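Putative glycoside hydrolase (Parabacteroides distasonis ATCC 8503, PDB 3GYC) probably hydrolyses glycosidic bonds in carbohydrates, though its natural substrate is not established. Local coordinates at residues K74-Q79 with D165-F170; L125-D128 with K132-D135; C159-G164 with T303-G308. All coordinates share one frame; numbering follows the deposited sequence.

Contact 1. Residues K74-Q79 with D165-F170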
# COMPACT_ATOMS: atom_id res chain seq x y z
N LYS A 74 17.93 5.50 8.26
CA LYS A 74 18.60 4.20 8.35
C LYS A 74 17.85 3.25 7.46
O LYS A 74 16.64 3.34 7.38
CB LYS A 74 18.59 3.67 9.78
CG LYS A 74 19.26 4.62 10.74
CD LYS A 74 19.39 4.07 12.17
CE LYS A 74 18.12 4.14 12.96
NZ LYS A 74 18.44 3.90 14.41
N GLU A 75 18.53 2.33 6.79
CA GLU A 75 17.82 1.43 5.87
C GLU A 75 16.97 0.39 6.61
O GLU A 75 17.27 -0.01 7.75
CB GLU A 75 18.80 0.75 4.87
CG GLU A 75 19.74 -0.34 5.43
CD GLU A 75 20.97 0.16 6.19
OE1 GLU A 75 21.14 1.41 6.39
OE2 GLU A 75 21.80 -0.70 6.57
N VAL A 76 15.88 -0.00 5.97
CA VAL A 76 15.02 -1.07 6.47
C VAL A 76 15.62 -2.43 6.09
O VAL A 76 15.57 -3.40 6.86
CB VAL A 76 13.60 -1.00 5.87
CG1 VAL A 76 12.67 -1.88 6.69
CG2 VAL A 76 13.07 0.45 5.84
N TRP A 77 16.25 -2.47 4.91
CA TRP A 77 16.80 -3.72 4.35
C TRP A 77 17.83 -3.40 3.28
O TRP A 77 17.90 -2.27 2.78
CB TRP A 77 15.69 -4.54 3.65
CG TRP A 77 14.73 -3.69 2.87
CD1 TRP A 77 15.00 -2.84 1.84
CD2 TRP A 77 13.31 -3.63 3.07
NE1 TRP A 77 13.85 -2.24 1.40
CE2 TRP A 77 12.80 -2.68 2.16
CE3 TRP A 77 12.44 -4.25 3.96
CZ2 TRP A 77 11.43 -2.37 2.09
CZ3 TRP A 77 11.09 -3.93 3.89
CH2 TRP A 77 10.60 -3.00 2.96
N ASN A 78 18.61 -4.38 2.91
CA ASN A 78 19.47 -4.23 1.76
C ASN A 78 19.13 -5.31 0.72
O ASN A 78 19.73 -5.37 -0.34
CB ASN A 78 20.95 -4.19 2.16
CG ASN A 78 21.46 -5.50 2.72
OD1 ASN A 78 20.87 -6.56 2.56
ND2 ASN A 78 22.60 -5.42 3.36
N GLN A 79 18.15 -6.15 1.03
CA GLN A 79 17.77 -7.24 0.12
C GLN A 79 16.65 -6.89 -0.86
O GLN A 79 16.46 -7.60 -1.84
CB GLN A 79 17.36 -8.44 0.96
CG GLN A 79 18.51 -8.97 1.71
CD GLN A 79 19.53 -9.53 0.77
OE1 GLN A 79 19.21 -10.39 -0.04
NE2 GLN A 79 20.77 -9.10 0.91
N ASP A 165 5.12 -4.16 14.24
CA ASP A 165 6.16 -3.36 14.91
C ASP A 165 7.24 -2.75 14.00
O ASP A 165 7.92 -1.82 14.41
CB ASP A 165 6.78 -4.09 16.11
CG ASP A 165 7.40 -5.42 15.74
OD1 ASP A 165 7.59 -5.71 14.55
OD2 ASP A 165 7.71 -6.19 16.69
N SER A 166 7.41 -3.27 12.79
CA SER A 166 8.35 -2.66 11.85
C SER A 166 7.91 -1.26 11.48
O SER A 166 8.74 -0.39 11.24
CB SER A 166 8.42 -3.43 10.52
OG SER A 166 8.88 -4.75 10.71
N TRP A 167 6.60 -1.05 11.42
CA TRP A 167 6.07 0.25 10.98
C TRP A 167 5.52 1.08 12.14
O TRP A 167 5.59 2.31 12.10
CB TRP A 167 4.99 0.04 9.89
CG TRP A 167 5.33 -1.10 8.99
CD1 TRP A 167 4.64 -2.24 8.87
CD2 TRP A 167 6.51 -1.25 8.18
NE1 TRP A 167 5.27 -3.09 8.00
CE2 TRP A 167 6.43 -2.51 7.57
CE3 TRP A 167 7.61 -0.43 7.90
CZ2 TRP A 167 7.41 -2.98 6.70
CZ3 TRP A 167 8.59 -0.90 7.03
CH2 TRP A 167 8.48 -2.16 6.44
N ALA A 168 4.98 0.41 13.16
CA ALA A 168 4.37 1.09 14.31
C ALA A 168 5.05 0.67 15.63
O ALA A 168 4.42 0.04 16.50
CB ALA A 168 2.87 0.81 14.36
N PRO A 169 6.35 0.99 15.78
CA PRO A 169 7.05 0.68 17.04
C PRO A 169 6.56 1.53 18.22
O PRO A 169 6.73 1.14 19.40
CB PRO A 169 8.51 1.01 16.70
CG PRO A 169 8.45 1.95 15.60
CD PRO A 169 7.26 1.60 14.80
N PHE A 170 6.01 2.70 17.90
CA PHE A 170 5.41 3.59 18.89
C PHE A 170 4.16 2.97 19.52
O PHE A 170 3.71 3.40 20.55
CB PHE A 170 5.07 4.95 18.27
CG PHE A 170 4.36 4.87 16.93
CD1 PHE A 170 2.99 4.74 16.85
CD2 PHE A 170 5.09 4.94 15.76
CE1 PHE A 170 2.35 4.67 15.65
CE2 PHE A 170 4.46 4.89 14.55
CZ PHE A 170 3.08 4.75 14.49

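Contact 2. Residues L125-D128 with K132-D135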
# COMPACT_ATOMS: atom_id res chain seq x y z
N LEU A 125 9.05 7.46 17.34
CA LEU A 125 8.80 6.82 18.63
C LEU A 125 8.04 7.76 19.60
O LEU A 125 7.45 7.30 20.57
CB LEU A 125 10.11 6.32 19.26
CG LEU A 125 10.89 5.29 18.42
CD1 LEU A 125 12.23 4.97 19.06
CD2 LEU A 125 10.07 4.01 18.16
N LYS A 126 8.04 9.06 19.32
CA LYS A 126 7.34 10.05 20.14
C LYS A 126 5.81 9.98 19.99
O LYS A 126 5.08 10.44 20.85
CB LYS A 126 7.75 11.45 19.73
CG LYS A 126 9.20 11.72 19.79
CD LYS A 126 9.43 13.17 19.57
CE LYS A 126 10.87 13.47 19.34
NZ LYS A 126 11.01 14.94 19.31
N LEU A 127 5.35 9.40 18.89
CA LEU A 127 3.92 9.32 18.59
C LEU A 127 3.30 8.15 19.36
O LEU A 127 2.74 7.23 18.77
CB LEU A 127 3.75 9.13 17.09
CG LEU A 127 4.40 10.20 16.21
CD1 LEU A 127 4.23 9.84 14.75
CD2 LEU A 127 3.77 11.57 16.55
N ASP A 128 3.36 8.23 20.69
CA ASP A 128 2.95 7.10 21.52
C ASP A 128 1.51 7.10 22.02
O ASP A 128 1.16 6.30 22.86
CB ASP A 128 3.95 6.92 22.68
CG ASP A 128 4.12 8.19 23.52
OD1 ASP A 128 3.32 9.14 23.41
OD2 ASP A 128 5.09 8.21 24.32
N LYS A 132 -1.51 11.91 19.63
CA LYS A 132 -0.25 12.41 19.08
C LYS A 132 -0.11 12.06 17.61
O LYS A 132 0.33 12.89 16.80
CB LYS A 132 0.92 11.84 19.87
CG LYS A 132 0.99 12.40 21.28
CD LYS A 132 2.10 11.77 22.06
CE LYS A 132 2.12 12.21 23.49
NZ LYS A 132 3.30 11.64 24.22
N LEU A 133 -0.51 10.84 17.27
CA LEU A 133 -0.43 10.37 15.90
C LEU A 133 -1.34 11.22 15.01
O LEU A 133 -0.94 11.61 13.92
CB LEU A 133 -0.81 8.89 15.82
CG LEU A 133 -0.65 8.21 14.45
CD1 LEU A 133 0.80 8.31 14.01
CD2 LEU A 133 -1.09 6.75 14.45
N ALA A 134 -2.54 11.52 15.50
CA ALA A 134 -3.48 12.31 14.74
C ALA A 134 -2.97 13.73 14.59
O ALA A 134 -3.05 14.30 13.50
CB ALA A 134 -4.85 12.30 15.39
N ASP A 135 -2.41 14.30 15.65
CA ASP A 135 -1.92 15.67 15.55
C ASP A 135 -0.86 15.77 14.46
O ASP A 135 -0.76 16.75 13.72
CB ASP A 135 -1.35 16.19 16.89
CG ASP A 135 -2.42 16.69 17.85
OD1 ASP A 135 -3.62 16.73 17.49
OD2 ASP A 135 -2.05 17.08 18.99
O HOH W 1 5.77 12.19 22.64

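Contact 3. Residues C159-G164 with T303-G308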
# COMPACT_ATOMS: atom_id res chain seq x y z
N CYS A 159 -1.33 4.09 8.96
CA CYS A 159 -0.17 3.22 9.08
C CYS A 159 -0.23 1.98 8.22
O CYS A 159 -1.17 1.18 8.35
CB CYS A 159 -0.03 2.75 10.54
SG CYS A 159 1.55 1.96 10.79
N ASN A 160 0.78 1.81 7.35
CA ASN A 160 0.94 0.59 6.58
C ASN A 160 0.95 -0.64 7.46
O ASN A 160 1.72 -0.71 8.41
CB ASN A 160 2.27 0.61 5.84
CG ASN A 160 2.56 -0.70 5.13
OD1 ASN A 160 1.96 -1.00 4.08
ND2 ASN A 160 3.51 -1.48 5.67
N GLU A 161 0.11 -1.63 7.12
CA GLU A 161 0.12 -2.95 7.80
C GLU A 161 0.09 -2.88 9.30
O GLU A 161 0.86 -3.52 10.03
CB GLU A 161 1.28 -3.80 7.28
CG GLU A 161 1.08 -4.06 5.80
CD GLU A 161 2.20 -4.79 5.10
OE1 GLU A 161 3.34 -4.83 5.63
OE2 GLU A 161 1.91 -5.30 3.97
N TRP A 162 -0.86 -2.07 9.76
CA TRP A 162 -1.13 -1.94 11.18
C TRP A 162 -1.50 -3.30 11.79
O TRP A 162 -2.28 -4.05 11.21
CB TRP A 162 -2.27 -0.96 11.39
CG TRP A 162 -2.64 -0.68 12.85
CD1 TRP A 162 -3.64 -1.25 13.56
CD2 TRP A 162 -2.01 0.26 13.73
NE1 TRP A 162 -3.68 -0.73 14.84
CE2 TRP A 162 -2.68 0.20 14.96
CE3 TRP A 162 -0.94 1.15 13.58
CZ2 TRP A 162 -2.32 0.99 16.04
CZ3 TRP A 162 -0.57 1.93 14.66
CH2 TRP A 162 -1.26 1.84 15.88
N PRO A 163 -0.98 -3.61 13.00
CA PRO A 163 -0.08 -2.81 13.81
C PRO A 163 1.33 -3.40 13.88
O PRO A 163 1.91 -3.44 14.94
CB PRO A 163 -0.76 -2.87 15.18
CG PRO A 163 -1.26 -4.26 15.25
CD PRO A 163 -1.63 -4.65 13.82
N GLY A 164 1.87 -3.86 12.75
CA GLY A 164 3.22 -4.46 12.74
C GLY A 164 4.30 -3.58 13.37
O GLY A 164 4.41 -2.39 13.04
N THR A 303 -6.51 -2.37 -2.83
CA THR A 303 -5.38 -3.27 -2.62
C THR A 303 -4.21 -2.69 -3.41
O THR A 303 -4.34 -2.46 -4.61
CB THR A 303 -5.68 -4.76 -3.01
OG1 THR A 303 -6.63 -5.34 -2.09
CG2 THR A 303 -4.38 -5.62 -2.98
N THR A 304 -3.09 -2.38 -2.72
CA THR A 304 -1.89 -1.85 -3.37
C THR A 304 -0.69 -2.78 -3.23
O THR A 304 0.34 -2.55 -3.85
CB THR A 304 -1.50 -0.45 -2.80
OG1 THR A 304 -1.13 -0.58 -1.42
CG2 THR A 304 -2.67 0.56 -2.97
N GLU A 305 -0.84 -3.87 -2.46
CA GLU A 305 0.21 -4.84 -2.27
C GLU A 305 -0.39 -6.23 -2.55
O GLU A 305 -1.25 -6.70 -1.83
CB GLU A 305 0.79 -4.70 -0.86
CG GLU A 305 1.33 -3.27 -0.54
CD GLU A 305 2.37 -3.29 0.60
OE1 GLU A 305 3.23 -4.19 0.60
OE2 GLU A 305 2.37 -2.39 1.48
N CYS A 306 0.09 -6.83 -3.63
CA CYS A 306 -0.53 -7.98 -4.23
C CYS A 306 0.31 -8.34 -5.45
O CYS A 306 1.29 -7.62 -5.75
CB CYS A 306 -1.91 -7.51 -4.70
SG CYS A 306 -1.74 -5.94 -5.67
N TRP A 307 0.03 -9.45 -6.15
CA TRP A 307 -0.97 -10.46 -5.80
C TRP A 307 -0.31 -11.83 -5.67
O TRP A 307 -0.97 -12.78 -5.24
CB TRP A 307 -2.06 -10.63 -6.89
CG TRP A 307 -2.96 -9.43 -7.15
CD1 TRP A 307 -2.82 -8.53 -8.13
CD2 TRP A 307 -4.12 -9.05 -6.41
NE1 TRP A 307 -3.79 -7.57 -8.05
CE2 TRP A 307 -4.62 -7.88 -7.01
CE3 TRP A 307 -4.79 -9.58 -5.31
CZ2 TRP A 307 -5.73 -7.22 -6.54
CZ3 TRP A 307 -5.90 -8.93 -4.84
CH2 TRP A 307 -6.36 -7.76 -5.46
N GLY A 308 0.95 -11.96 -6.09
CA GLY A 308 1.66 -13.27 -6.13
C GLY A 308 2.69 -13.47 -5.04
O GLY A 308 2.40 -14.08 -4.01
O HOH W 2 4.45 -2.40 3.10

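Contact 1. Residues K74-Q79 with D165-F170
Val76 and Trp77 meet Trp167 across an irregular loop and the turn leading into a short helix, whose backbones stay well apart: the nearest CA atoms, those of Val76 and Ser166, are 8.7 Å from each other, so side chains alone close the distance. Both segments belong to a TIM barrel and extend from the C-terminal ends of its strands, 74-79 lying in the long excursion after strand 53-57, and the loop after strand 153-157 carrying residues 165-170. Ala168 is the N-cap residue of the short helix that Pro169 begins, a place where proline suits because it has no amide hydrogen to offer.

The two indoles cross at about a right angle. Trp77 CZ3 arrives at the edge of the Trp167 ring, 4.1 Å from CH2, so the six-membered ends make the meeting. With CG between the backbone N and the carbonyl carbon (chi1 40°), the Trp77 ring folds back beside its own chain, and Val76 CB rests over the rim of one of its faces; its NE1 is bonded to the carbonyl of Trp82. Val76 CG1 reaches obliquely to Trp167 CZ3 at 4.2 Å, the short branched side chain packing beside both rings.

Large flat side chains suit a contact that must bridge a wide gap with little buried surface, only 93 Å² in all. Trp167 also meets Trp115 edge-to-face, and a 1,2-ethanediol beside it, probably from the crystallisation liquor, is consistent with an aromatic pocket. The residue before Trp167 packs on its indole: Ser166 CB sits over the centre of one ring face, 3.6 Å above the plane.

Contact 2. Residues L125-D128 with K132-D135
The carboxylate of Asp128 is met at one end by the ammonium of Lys132: NZ lies 2.6 Å from OD1, which accepts through its syn lone pair, on the side of the other oxygen. OD2 takes little part, being 3.9 Å from NZ, so the salt bridge runs through a single carboxylate oxygen. Asp128 points its CB away from helix 130-146, and it is the position of CG between the backbone N and the carbonyl carbon (chi1 56°) that turns the acid back toward the lysine. Lys132 answers with a chain extended beyond CG, long enough to span the bend, its CD passing 3.5 Å from the carbonyl O of Lys126.

That carbonyl belongs to an inverse gamma turn centred on Leu127 and closed by a weak bond from Asp128 N to Lys126 O. A water joins the same oxygen to the lysine, donating to Lys126 O at 2.6 Å and accepting from Lys132 NZ at 3.0 Å.

Beneath the charges the contact is apolar. Leu127 and Leu133 cross at about a right angle and meet through their CD1 methyls, 3.8 Å apart, while Leu127 CD2 packs on the carbonyl O of Lys132. Leucine fits both places, for both side chains also touch Tyr116, and Leu133 continues inward to Trp191 of helix 186-200.

The contact thus joins the turn before helix 130-146 to the helix's first residues. An ion pair at the surface, sharing its ammonium with a water, is probably only modestly stabilising by itself; its chemistry implies a directional tie above an apolar leucine contact.

Contact 3. Residues C159-G164 with T303-G308
Asn160, Glu161 and Glu305 meet between two loops that face each other across the barrel axis, the CA atoms of Glu161 and Glu305 lying 10.2 Å apart and their side chains reaching into the space between. Glu161 takes a left-handed backbone conformation and starts a tight turn in which Gly164 N donates to its carbonyl O; its side chain points toward Glu305.

The two glutamates come from opposite directions, with Glu161 OE2 3.8 Å from Glu305 OE1 and the carboxylate planes 27° apart. Each has its own holder: Glu161 OE2 is bonded to His234 ND1, and Glu305 OE2 forms a salt bridge with Arg55 NH1. The same arginine explains why Asn160 OD1, an acceptor, can sit 3.0 Å from Glu305 OE2, another acceptor. Its NH2 serves the amide oxygen while NH1 serves the acid, and the Asn160 amide and the Glu305 carboxylate lie nearly coplanar, 8° apart.

Asparagine suits this place because its other end donates. With CG anti to the backbone N (chi1 174°), ND2 makes a weak 3.4 Å bond to Glu161 OE1 and another weak one to a water, which in turn donates to Glu305 OE2 at 2.6 Å. Replacing Glu305 by an alanine would probably strip Arg55 of its carboxylate mate, leave that water without the carboxylate it donates to and open a gap facing Glu161.

An Asn-Glu pair after strand 153-157, the fourth of the barrel, opposite a glutamate after strand 301-303, the seventh, is the arrangement of the 4/7 superfamily of glycoside hydrolases (clan GH-A). By that analogy Glu161 would probably be the acid/base and Glu305 the nucleophile.

In the fold
From the N terminus, the chain passes strand 53-57 and enters the loop carrying 74-79, where contact 1 opens; it closes only at 165-170. Nested inside that span, contact 2 is a local closure joining the loop after strand 109-113 to helix 130-146. Contact 3 opens at 159-164, before contact 1 has closed, and ends at 303-308, so contacts 1 and 3 cross. The 159-170 region therefore links them: Trp167 packs on Asn160 and Glu161, while Phe170 and Pro169 pack on Leu127 and Leu125 of contact 2. Contacts 2 and 3 follow in series without touching. Contacts 1 and 3 tie loops after the second, fourth and seventh strands at the barrel's mouth.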